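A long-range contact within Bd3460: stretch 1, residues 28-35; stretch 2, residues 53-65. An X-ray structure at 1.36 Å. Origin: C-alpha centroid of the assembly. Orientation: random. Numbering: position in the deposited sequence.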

# COMPACT_ATOMS: atom_id res chain seq x y z
N LYS B 28 -12.37 27.03 14.99
CA LYS B 28 -11.48 26.02 15.64
C LYS B 28 -11.41 24.74 14.82
O LYS B 28 -12.42 24.25 14.31
N SER B 29 -10.20 24.20 14.67
CA SER B 29 -10.02 22.90 14.02
C SER B 29 -10.54 21.77 14.93
O SER B 29 -10.67 21.94 16.14
N SER B 30 -10.85 20.65 14.30
CA SER B 30 -11.24 19.42 14.98
C SER B 30 -10.15 18.39 14.75
O SER B 30 -9.88 18.00 13.61
N LYS B 31 -9.51 17.95 15.83
CA LYS B 31 -8.51 16.89 15.73
C LYS B 31 -9.13 15.59 15.22
O LYS B 31 -8.53 14.91 14.40
N ALA B 32 -10.34 15.28 15.67
CA ALA B 32 -11.04 14.06 15.24
C ALA B 32 -11.36 14.07 13.74
O ALA B 32 -11.17 13.06 13.07
N LEU B 33 -11.85 15.20 13.23
CA LEU B 33 -12.11 15.34 11.81
C LEU B 33 -10.83 15.17 10.98
O LEU B 33 -10.81 14.44 9.96
N ASN B 34 -9.77 15.87 11.39
CA ASN B 34 -8.48 15.80 10.67
C ASN B 34 -7.92 14.39 10.62
O ASN B 34 -7.46 13.94 9.57
N GLU B 35 -8.01 13.67 11.74
CA GLU B 35 -7.59 12.27 11.81
C GLU B 35 -8.43 11.35 10.91
O GLU B 35 -7.89 10.57 10.12
N LYS B 53 -20.53 22.20 13.23
CA LYS B 53 -19.93 22.98 14.30
C LYS B 53 -18.47 23.34 13.91
O LYS B 53 -17.78 24.06 14.65
N ILE B 54 -18.01 22.84 12.76
CA ILE B 54 -16.61 22.95 12.39
C ILE B 54 -16.43 23.82 11.16
O ILE B 54 -17.06 23.61 10.12
N ASP B 55 -15.53 24.78 11.31
CA ASP B 55 -15.06 25.60 10.21
C ASP B 55 -14.06 24.78 9.45
O ASP B 55 -12.97 24.55 9.93
N LEU B 56 -14.43 24.37 8.25
CA LEU B 56 -13.58 23.48 7.46
C LEU B 56 -12.32 24.16 6.97
O LEU B 56 -11.44 23.46 6.49
N ASN B 57 -12.25 25.49 7.03
CA ASN B 57 -11.03 26.20 6.67
C ASN B 57 -10.13 26.49 7.87
O ASN B 57 -9.06 27.06 7.69
N ALA B 58 -10.58 26.17 9.09
CA ALA B 58 -9.72 26.36 10.26
C ALA B 58 -8.50 25.43 10.22
O ALA B 58 -8.59 24.25 9.82
N GLN B 59 -7.36 25.98 10.61
CA GLN B 59 -6.10 25.26 10.57
C GLN B 59 -5.63 24.91 11.97
O GLN B 59 -5.81 25.68 12.92
N ASP B 60 -4.97 23.75 12.07
CA ASP B 60 -4.49 23.27 13.34
C ASP B 60 -3.11 23.84 13.66
O ASP B 60 -2.62 24.75 12.97
N GLU B 61 -2.47 23.30 14.70
CA GLU B 61 -1.21 23.85 15.20
C GLU B 61 -0.03 23.80 14.22
O GLU B 61 0.90 24.57 14.36
N THR B 62 -0.08 22.91 13.22
CA THR B 62 0.95 22.87 12.17
C THR B 62 0.43 23.38 10.81
O THR B 62 1.11 23.25 9.80
N GLY B 63 -0.76 23.99 10.81
CA GLY B 63 -1.39 24.63 9.64
C GLY B 63 -2.23 23.73 8.78
O GLY B 63 -2.60 24.11 7.67
N MET B 64 -2.53 22.52 9.26
CA MET B 64 -3.30 21.55 8.48
C MET B 64 -4.79 21.83 8.53
O MET B 64 -5.35 22.20 9.57
N THR B 65 -5.42 21.55 7.41
CA THR B 65 -6.87 21.52 7.26
C THR B 65 -7.34 20.09 7.01
O THR B 65 -6.55 19.22 6.65

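No direct hydrogen bond joins residues 28-35 to residues 53-65; the 449 Å² buried between them is held by apolar packing and by three bridging waters. At the start of the first stretch, the side chain of Lys28 (p, t, p, m) points away from its partner, so its contacts are made by the backbone: Lys28 C lies 3.7 Å from Ala58 CB, a methyl that points toward the first stretch. Water 1 ties this end together, accepting from Lys28 N (2.7 Å to the water O) and donating to Asp55 OD2 (3.1 Å from the same O). The other carboxylate oxygen of Asp55, in the t rotamer, serves its own turn, with Asp55 OD1 accepting from Asn57 N at 3.0 Å.

Ser29 has the nearest CA pair between the stretches, its CA 5.1 Å from the CA of Ala58. Its side chain, in the p rotamer, runs sideways and brings Ser29 OG to 3.7 Å from Asp60 CB. Ser30, in the t rotamer, works in two directions. Its OG accepts from Leu33 N at 3.0 Å and so caps the helix that begins at Lys31, while Ser30 CB rests 3.6 Å from Ile54 CD1. Ile54 (m, t) leaves its backbone sideways, but its end comes nearer to the first stretch.

Lys31 and Ala32 make no contact here. In the first turn of the helix, Leu33 (t, p) points toward the second stretch and supplies the apolar centre of the contact: Leu33 CD2 sits 3.9 Å from Ile54 CG2 and 3.7 Å from Leu56 CD2. The CA-to-CB bond of Leu56 (m, t) points away from the first stretch, but the end of the side chain comes nearer, placing CD2 against Leu33.

Asn34 (m) also points in, and its ND2 is matched by water rather than by protein atoms of the second stretch. Asn34 ND2 donates to water 2 (2.8 Å to its O) and to water 3 (3.1 Å to its O). Water 2 lies within hydrogen-bonding distance of two backbone carbonyls, its O 2.8 Å from Ala58 O and 2.7 Å from Met64 O; water 3 donates to Asp60 OD2, 2.8 Å from its O. Asp60, in the p rotamer, thus faces both ways: its OD2 reaches Asn34 through water, while Asp60 OD1 accepts from Thr62 N at 3.1 Å and Met64 N at 2.9 Å, bracing its own turn. On the carbonyl side of the amide, Asn34 OD1 packs 3.8 Å from Thr65 C. Glu35 lies out of reach.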

# COMPACT_ATOMS: atom_id res chain seq x y z
CB LYS B 28 -11.96 25.69 17.06
CG LYS B 28 -13.39 25.14 17.14
CD LYS B 28 -13.88 24.97 18.58
CE LYS B 28 -14.26 26.29 19.25
NZ LYS B 28 -13.11 27.09 19.78
CB SER B 29 -8.55 22.64 13.70
OG SER B 29 -7.77 22.67 14.87
CB SER B 30 -12.56 18.89 14.42
OG SER B 30 -12.78 17.56 14.88
CB LYS B 31 -7.82 16.67 17.08
CG LYS B 31 -6.60 15.75 17.01
CD LYS B 31 -5.85 15.76 18.34
CE LYS B 31 -4.76 14.70 18.37
NZ LYS B 31 -4.16 14.56 19.73
CB ALA B 32 -12.31 13.86 16.04
CB LEU B 33 -12.71 16.69 11.47
CG LEU B 33 -12.89 17.04 9.98
CD1 LEU B 33 -13.67 16.00 9.20
CD2 LEU B 33 -13.57 18.39 9.82
CB ASN B 34 -7.46 16.79 11.24
CG ASN B 34 -7.86 18.23 11.01
OD1 ASN B 34 -8.76 18.52 10.20
ND2 ASN B 34 -7.24 19.14 11.72
CB GLU B 35 -7.57 11.79 13.27
CG GLU B 35 -6.41 12.41 14.06
CD GLU B 35 -6.31 11.95 15.51
OE1 GLU B 35 -7.26 11.34 16.03
OE2 GLU B 35 -5.26 12.21 16.13
CB LYS B 53 -19.97 22.19 15.62
CG LYS B 53 -19.08 20.94 15.66
CD LYS B 53 -19.69 19.76 16.42
CE LYS B 53 -19.07 18.41 16.02
NZ LYS B 53 -19.20 18.06 14.56
CB ILE B 54 -16.01 21.56 12.12
CG1 ILE B 54 -16.19 20.66 13.35
CG2 ILE B 54 -14.52 21.68 11.78
CD1 ILE B 54 -15.91 19.19 13.12
CB ASP B 55 -14.43 26.87 10.78
CG ASP B 55 -13.82 27.77 9.72
OD1 ASP B 55 -13.87 27.47 8.50
OD2 ASP B 55 -13.27 28.80 10.16
CB LEU B 56 -14.35 22.90 6.27
CG LEU B 56 -15.54 22.00 6.63
CD1 LEU B 56 -16.31 21.59 5.38
CD2 LEU B 56 -15.13 20.76 7.40
CB ASN B 57 -11.38 27.50 5.93
CG ASN B 57 -11.95 27.24 4.55
OD1 ASN B 57 -11.60 26.26 3.88
ND2 ASN B 57 -12.83 28.13 4.11
CB ALA B 58 -10.50 26.19 11.56
CB GLN B 59 -5.07 26.10 9.83
CG GLN B 59 -5.34 26.17 8.34
CD GLN B 59 -4.55 27.26 7.64
OE1 GLN B 59 -4.93 28.44 7.64
NE2 GLN B 59 -3.42 26.87 7.07
CB ASP B 60 -4.56 21.74 13.38
CG ASP B 60 -3.47 21.04 12.61
OD1 ASP B 60 -2.61 21.68 12.02
OD2 ASP B 60 -3.50 19.79 12.64
CB GLU B 61 -0.83 23.18 16.52
CG GLU B 61 -0.47 21.70 16.39
CD GLU B 61 0.03 21.10 17.69
OE1 GLU B 61 1.07 21.56 18.22
OE2 GLU B 61 -0.63 20.16 18.17
CB THR B 62 1.57 21.46 11.98
OG1 THR B 62 0.69 20.59 11.25
CG2 THR B 62 1.93 20.82 13.32
CB MET B 64 -3.05 20.13 8.98
CG MET B 64 -1.59 19.69 8.92
SD MET B 64 -0.99 19.47 7.24
CE MET B 64 -1.80 17.94 6.76
CB THR B 65 -7.29 22.32 6.04
OG1 THR B 65 -6.68 21.74 4.87
CG2 THR B 65 -6.91 23.79 6.17
O HOH W 1 -12.71 29.06 13.19
O HOH W 2 -7.69 21.77 10.78
O HOH W 3 -5.44 18.31 14.11